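Local coordinates for lipoxygenase (Cyanothece sp., PDB 5EK8), which probably acts as a 9R-lipoxygenase, adding molecular oxygen to polyunsaturated fatty acids at a non-heme iron, at residues L412-P418 / S588-R592; G581-N587 / Q614-F618. All blocks are in the same frame, centred on the assembly; numbering follows the deposited sequence.

In the fold
The single run 581-592 serves both contacts: 581-587 meets helix 608-623 in contact 2, and 588-592 meets 412-418 in contact 1. The centres of the two contacts lie about 11 Å apart, and the contacts themselves touch, with Ser588 CB 3.5 Å from Gln614 OE1 and Leu412 CD2 3.6 Å from Ile617 CG2. Both approach the iron through aromatic side chains, Phe413 about 7 Å and Phe618 about 10 Å from the ion at nearest atoms. Contact 1 also supplies two carbonyl ligands to the sodium ion, which lies about 13 Å from the side chain of Gln614.

Contact 1 (L412-P418 / S588-R592); sequences LFVTNGP and SLALR. With NA (sodium ion), chain C.
Leu589 has CG anti to its carbonyl carbon (chi1 -68°), which turns CG toward 412-418, where its CD1 sits among Leu412, Phe413 and Asn416; Leu412, with CG anti to the backbone N (chi1 -164°), brings CD2 to meet it. The two leucine side chains cross at about a right angle, CD2 of Leu412 lying 4.1 Å from CD1 of Leu589. The same methyl lies 3.6 Å from Asn416 CB. Leu589 CD1 is also 4.2 Å from Phe413 CD1, at the ring edge and near its plane. Beside this apolar group, Pro418 CD rests 3.3 Å from Leu589 O, and the Ala590 methyl packs on the Asn416 carbonyl. No hydrogen bond joins the two segments. Such packing belongs to the helical catalytic domain of lipoxygenases: Leu589 also touches Leu351 of the long helix 337-377, and the Phe413 side chain comes within about 4 Å of that of the iron ligand His359. The turn after helix 412-415 is itself fixed by sodium, bound by Val414 O at 2.5 Å and Gly417 O at 2.6 Å, with Asp285 and Leu419 completing the site. On the loop side, Ser588 OG donates to Ala590 O from above the carbonyl plane, while Asn416 ND2 turns to Glu610 O.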
loop_
_atom_site.group_PDB
_atom_site.type_symbol
_atom_site.label_atom_id
_atom_site.label_comp_id
_atom_site.label_asym_id
_atom_site.label_seq_id
_atom_site.Cartn_x
_atom_site.Cartn_y
_atom_site.Cartn_z
ATOM N N LEU A 412 7.859 13.507 2.398
ATOM C CA LEU A 412 8.656 13.237 3.593
ATOM C C LEU A 412 9.850 12.314 3.344
ATOM O O LEU A 412 10.950 12.597 3.802
ATOM C CB LEU A 412 7.790 12.628 4.694
ATOM C CG LEU A 412 8.450 12.692 6.076
ATOM C CD1 LEU A 412 8.197 14.048 6.742
ATOM C CD2 LEU A 412 7.962 11.561 6.961
ATOM N N PHE A 413 9.633 11.212 2.630
ATOM C CA PHE A 413 10.691 10.224 2.427
ATOM C C PHE A 413 11.829 10.784 1.571
ATOM O O PHE A 413 12.991 10.433 1.765
ATOM C CB PHE A 413 10.126 8.952 1.788
ATOM C CG PHE A 413 9.115 8.240 2.641
ATOM C CD1 PHE A 413 9.024 8.496 3.998
ATOM C CD2 PHE A 413 8.256 7.307 2.083
ATOM C CE1 PHE A 413 8.094 7.840 4.783
ATOM C CE2 PHE A 413 7.323 6.645 2.861
ATOM C CZ PHE A 413 7.242 6.912 4.213
ATOM N N VAL A 414 11.490 11.657 0.629
ATOM C CA VAL A 414 12.496 12.329 -0.187
ATOM C C VAL A 414 13.218 13.412 0.610
ATOM O O VAL A 414 14.437 13.359 0.784
ATOM C CB VAL A 414 11.868 12.964 -1.442
ATOM C CG1 VAL A 414 12.904 13.781 -2.204
ATOM C CG2 VAL A 414 11.245 11.891 -2.336
ATOM N N THR A 415 12.448 14.387 1.087
ATOM C CA THR A 415 12.960 15.524 1.853
ATOM C C THR A 415 13.823 15.108 3.042
ATOM O O THR A 415 14.966 15.542 3.170
ATOM C CB THR A 415 11.798 16.406 2.377
ATOM O OG1 THR A 415 11.183 17.098 1.282
ATOM C CG2 THR A 415 12.301 17.428 3.386
ATOM N N ASN A 416 13.263 14.268 3.906
ATOM C CA ASN A 416 13.933 13.857 5.135
ATOM C C ASN A 416 14.937 12.732 4.905
ATOM O O ASN A 416 15.838 12.525 5.717
ATOM C CB ASN A 416 12.902 13.420 6.186
ATOM C CG ASN A 416 12.192 14.593 6.848
ATOM O OD1 ASN A 416 12.365 15.746 6.467
ATOM N ND2 ASN A 416 11.377 14.289 7.840
ATOM N N GLY A 417 14.770 12.002 3.804
ATOM C CA GLY A 417 15.709 10.963 3.421
ATOM C C GLY A 417 16.994 11.550 2.863
ATOM O O GLY A 417 16.992 12.663 2.320
ATOM N N PRO A 418 18.102 10.797 2.980
ATOM C CA PRO A 418 19.443 11.234 2.570
ATOM C C PRO A 418 19.641 11.252 1.054
ATOM O O PRO A 418 20.686 11.685 0.563
ATOM C CB PRO A 418 20.351 10.187 3.211
ATOM C CG PRO A 418 19.513 8.954 3.211
ATOM C CD PRO A 418 18.107 9.409 3.477
ATOM N N SER A 588 15.769 8.824 13.055
ATOM C CA SER A 588 15.306 9.734 12.015
ATOM C C SER A 588 15.566 9.117 10.642
ATOM O O SER A 588 16.162 8.041 10.535
ATOM C CB SER A 588 15.990 11.095 12.136
ATOM O OG SER A 588 17.394 10.951 12.203
ATOM N N LEU A 589 15.114 9.790 9.590
ATOM C CA LEU A 589 15.301 9.275 8.239
ATOM C C LEU A 589 16.685 9.622 7.708
ATOM O O LEU A 589 17.092 9.127 6.653
ATOM C CB LEU A 589 14.217 9.814 7.305
ATOM C CG LEU A 589 12.805 9.301 7.599
ATOM C CD1 LEU A 589 11.765 10.055 6.779
ATOM C CD2 LEU A 589 12.718 7.814 7.321
ATOM N N ALA A 590 17.410 10.453 8.454
ATOM C CA ALA A 590 18.765 10.853 8.086
ATOM C C ALA A 590 19.461 11.610 9.213
ATOM O O ALA A 590 18.826 12.015 10.186
ATOM C CB ALA A 590 18.743 11.708 6.823
ATOM N N LEU A 591 20.770 11.796 9.069
ATOM C CA LEU A 591 21.550 12.610 9.997
ATOM C C LEU A 591 22.379 13.636 9.223
ATOM O O LEU A 591 22.472 13.569 7.994
ATOM C CB LEU A 591 22.454 11.731 10.863
ATOM C CG LEU A 591 21.770 10.700 11.769
ATOM C CD1 LEU A 591 22.795 9.928 12.585
ATOM C CD2 LEU A 591 20.756 11.356 12.688
ATOM N N ARG A 592 22.982 14.583 9.935
ATOM C CA ARG A 592 23.690 15.681 9.282
ATOM C C ARG A 592 25.060 15.965 9.894
ATOM O O ARG A 592 25.380 15.488 10.981
ATOM C CB ARG A 592 22.841 16.959 9.327
ATOM C CG ARG A 592 21.457 16.809 8.713
ATOM C CD ARG A 592 20.707 18.134 8.605
ATOM N NE ARG A 592 20.335 18.697 9.899
ATOM C CZ ARG A 592 20.853 19.815 10.398
ATOM N NH1 ARG A 592 21.763 20.486 9.703
ATOM N NH2 ARG A 592 20.461 20.269 11.583
HETATM NA NA NA C . 16.592 14.470 0.446
#

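Contact 2 (G581-N587 / Q614-F618)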
loop_
_atom_site.group_PDB
_atom_site.type_symbol
_atom_site.label_atom_id
_atom_site.label_comp_id
_atom_site.label_asym_id
_atom_site.label_seq_id
_atom_site.Cartn_x
_atom_site.Cartn_y
_atom_site.Cartn_z
ATOM N N GLY A 581 10.326 5.596 15.046
ATOM C CA GLY A 581 10.750 6.925 14.648
ATOM C C GLY A 581 10.015 8.091 15.275
ATOM O O GLY A 581 10.180 9.228 14.835
ATOM N N GLY A 582 9.211 7.817 16.299
ATOM C CA GLY A 582 8.475 8.862 16.990
ATOM C C GLY A 582 9.356 9.770 17.831
ATOM O O GLY A 582 9.014 10.926 18.074
ATOM N N GLU A 583 10.497 9.246 18.271
ATOM C CA GLU A 583 11.428 10.006 19.100
ATOM C C GLU A 583 12.693 10.390 18.330
ATOM O O GLU A 583 13.493 9.533 17.953
ATOM C CB GLU A 583 11.799 9.210 20.350
ATOM C CG GLU A 583 12.845 9.882 21.217
ATOM C CD GLU A 583 13.242 9.040 22.415
ATOM O OE1 GLU A 583 13.192 7.793 22.308
ATOM O OE2 GLU A 583 13.594 9.629 23.464
ATOM N N LEU A 584 12.859 11.694 18.127
ATOM C CA LEU A 584 13.925 12.256 17.302
ATOM C C LEU A 584 15.329 11.887 17.766
ATOM O O LEU A 584 16.210 11.608 16.947
ATOM C CB LEU A 584 13.790 13.778 17.259
ATOM C CG LEU A 584 12.444 14.285 16.738
ATOM C CD1 LEU A 584 12.123 15.668 17.291
ATOM C CD2 LEU A 584 12.451 14.303 15.218
ATOM N N ALA A 585 15.542 11.883 19.077
ATOM C CA ALA A 585 16.865 11.578 19.611
ATOM C C ALA A 585 17.282 10.140 19.291
ATOM O O ALA A 585 18.471 9.817 19.219
ATOM C CB ALA A 585 16.893 11.816 21.109
ATOM N N TYR A 586 16.286 9.285 19.096
ATOM C CA TYR A 586 16.508 7.854 18.950
ATOM C C TYR A 586 16.593 7.432 17.487
ATOM O O TYR A 586 17.302 6.482 17.139
ATOM C CB TYR A 586 15.389 7.092 19.660
ATOM C CG TYR A 586 15.405 5.599 19.449
ATOM C CD1 TYR A 586 16.342 4.795 20.085
ATOM C CD2 TYR A 586 14.473 4.988 18.621
ATOM C CE1 TYR A 586 16.354 3.422 19.892
ATOM C CE2 TYR A 586 14.473 3.620 18.427
ATOM C CZ TYR A 586 15.412 2.840 19.066
ATOM O OH TYR A 586 15.417 1.477 18.864
ATOM N N ASN A 587 15.876 8.150 16.631
ATOM C CA ASN A 587 15.811 7.778 15.230
ATOM C C ASN A 587 15.333 8.892 14.309
ATOM O O ASN A 587 14.608 9.791 14.723
ATOM C CB ASN A 587 14.903 6.563 15.064
ATOM C CG ASN A 587 15.449 5.571 14.058
ATOM O OD1 ASN A 587 16.345 5.899 13.282
ATOM N ND2 ASN A 587 14.913 4.352 14.066
ATOM N N GLN A 614 8.748 15.056 10.614
ATOM C CA GLN A 614 8.974 13.640 10.905
ATOM C C GLN A 614 7.953 13.121 11.908
ATOM O O GLN A 614 7.156 12.212 11.604
ATOM C CB GLN A 614 10.388 13.416 11.450
ATOM C CG GLN A 614 10.650 11.992 11.945
ATOM C CD GLN A 614 12.024 11.835 12.587
ATOM O OE1 GLN A 614 12.918 12.653 12.370
ATOM N NE2 GLN A 614 12.194 10.784 13.385
ATOM N N VAL A 615 7.969 13.716 13.100
ATOM C CA VAL A 615 7.073 13.275 14.165
ATOM C C VAL A 615 5.603 13.403 13.752
ATOM O O VAL A 615 4.790 12.504 13.998
ATOM C CB VAL A 615 7.315 14.063 15.459
ATOM C CG1 VAL A 615 6.466 13.496 16.592
ATOM C CG2 VAL A 615 8.795 14.026 15.820
ATOM N N TYR A 616 5.276 14.516 13.104
ATOM C CA TYR A 616 3.920 14.762 12.627
ATOM C C TYR A 616 3.423 13.645 11.718
ATOM O O TYR A 616 2.382 13.040 11.979
ATOM C CB TYR A 616 3.847 16.099 11.888
ATOM C CG TYR A 616 2.525 16.354 11.204
ATOM C CD1 TYR A 616 1.397 16.690 11.937
ATOM C CD2 TYR A 616 2.407 16.267 9.820
ATOM C CE1 TYR A 616 0.190 16.923 11.314
ATOM C CE2 TYR A 616 1.203 16.505 9.188
ATOM C CZ TYR A 616 0.096 16.830 9.941
ATOM O OH TYR A 616 -1.112 17.067 9.329
ATOM N N ILE A 617 4.179 13.370 10.659
ATOM C CA ILE A 617 3.783 12.368 9.683
ATOM C C ILE A 617 3.681 10.987 10.311
ATOM O O ILE A 617 2.719 10.267 10.051
ATOM C CB ILE A 617 4.762 12.314 8.490
ATOM C CG1 ILE A 617 4.619 13.569 7.631
ATOM C CG2 ILE A 617 4.494 11.090 7.624
ATOM C CD1 ILE A 617 3.240 13.724 7.029
ATOM N N PHE A 618 4.654 10.608 11.137
ATOM C CA PHE A 618 4.593 9.276 11.742
ATOM C C PHE A 618 3.347 9.128 12.620
ATOM O O PHE A 618 2.603 8.136 12.516
ATOM C CB PHE A 618 5.852 8.989 12.557
ATOM C CG PHE A 618 7.063 8.735 11.721
ATOM C CD1 PHE A 618 6.938 8.308 10.410
ATOM C CD2 PHE A 618 8.329 8.922 12.240
ATOM C CE1 PHE A 618 8.054 8.075 9.629
ATOM C CE2 PHE A 618 9.453 8.688 11.465
ATOM C CZ PHE A 618 9.315 8.265 10.158
#
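Gln614 reaches from helix 608-623 into the loop 581-587: chi1 of 173° swings CG away from the backbone N, the chain runs on extended, and its amide nitrogen grips two backbone carbonyls at once. NE2 donates to Gly581 O and to Asn587 O, each at 2.9 Å. The N-H...O angles are 148° and 163° respectively; Asn587 O lies in the amide plane, although the donor stands above the plane of the Asn587 carbonyl. Held by both N-H groups, the amide is fixed in rotation, and it joins two points of the loop six residues apart. With an alanine here the amide is gone, and the carbonyls of Gly581 and Asn587 would probably lose their shared donor, leaving the loop less firmly tied to the helix. Packing is close around this grip. The Phe618 ring offers its edge, in plane, to Gly581 O, with CD2 of Phe618 3.2 Å from that oxygen. The Leu584 and Gln614 side chains run past each other in opposite directions, and Leu584 crosses Val615 at about a right angle, Leu584 CD2 3.7 Å from Val615 CG2. Glu583 and Ala585, both partly exposed, make no contact with 614-618, and Glu583 instead forms a salt bridge with Arg245. Inward, Phe618 touches Glu355 of helix 337-377 and lies about 7 Å, side chain to side chain, from the iron ligand His359, within the helical bundle that encloses the metal in lipoxygenases.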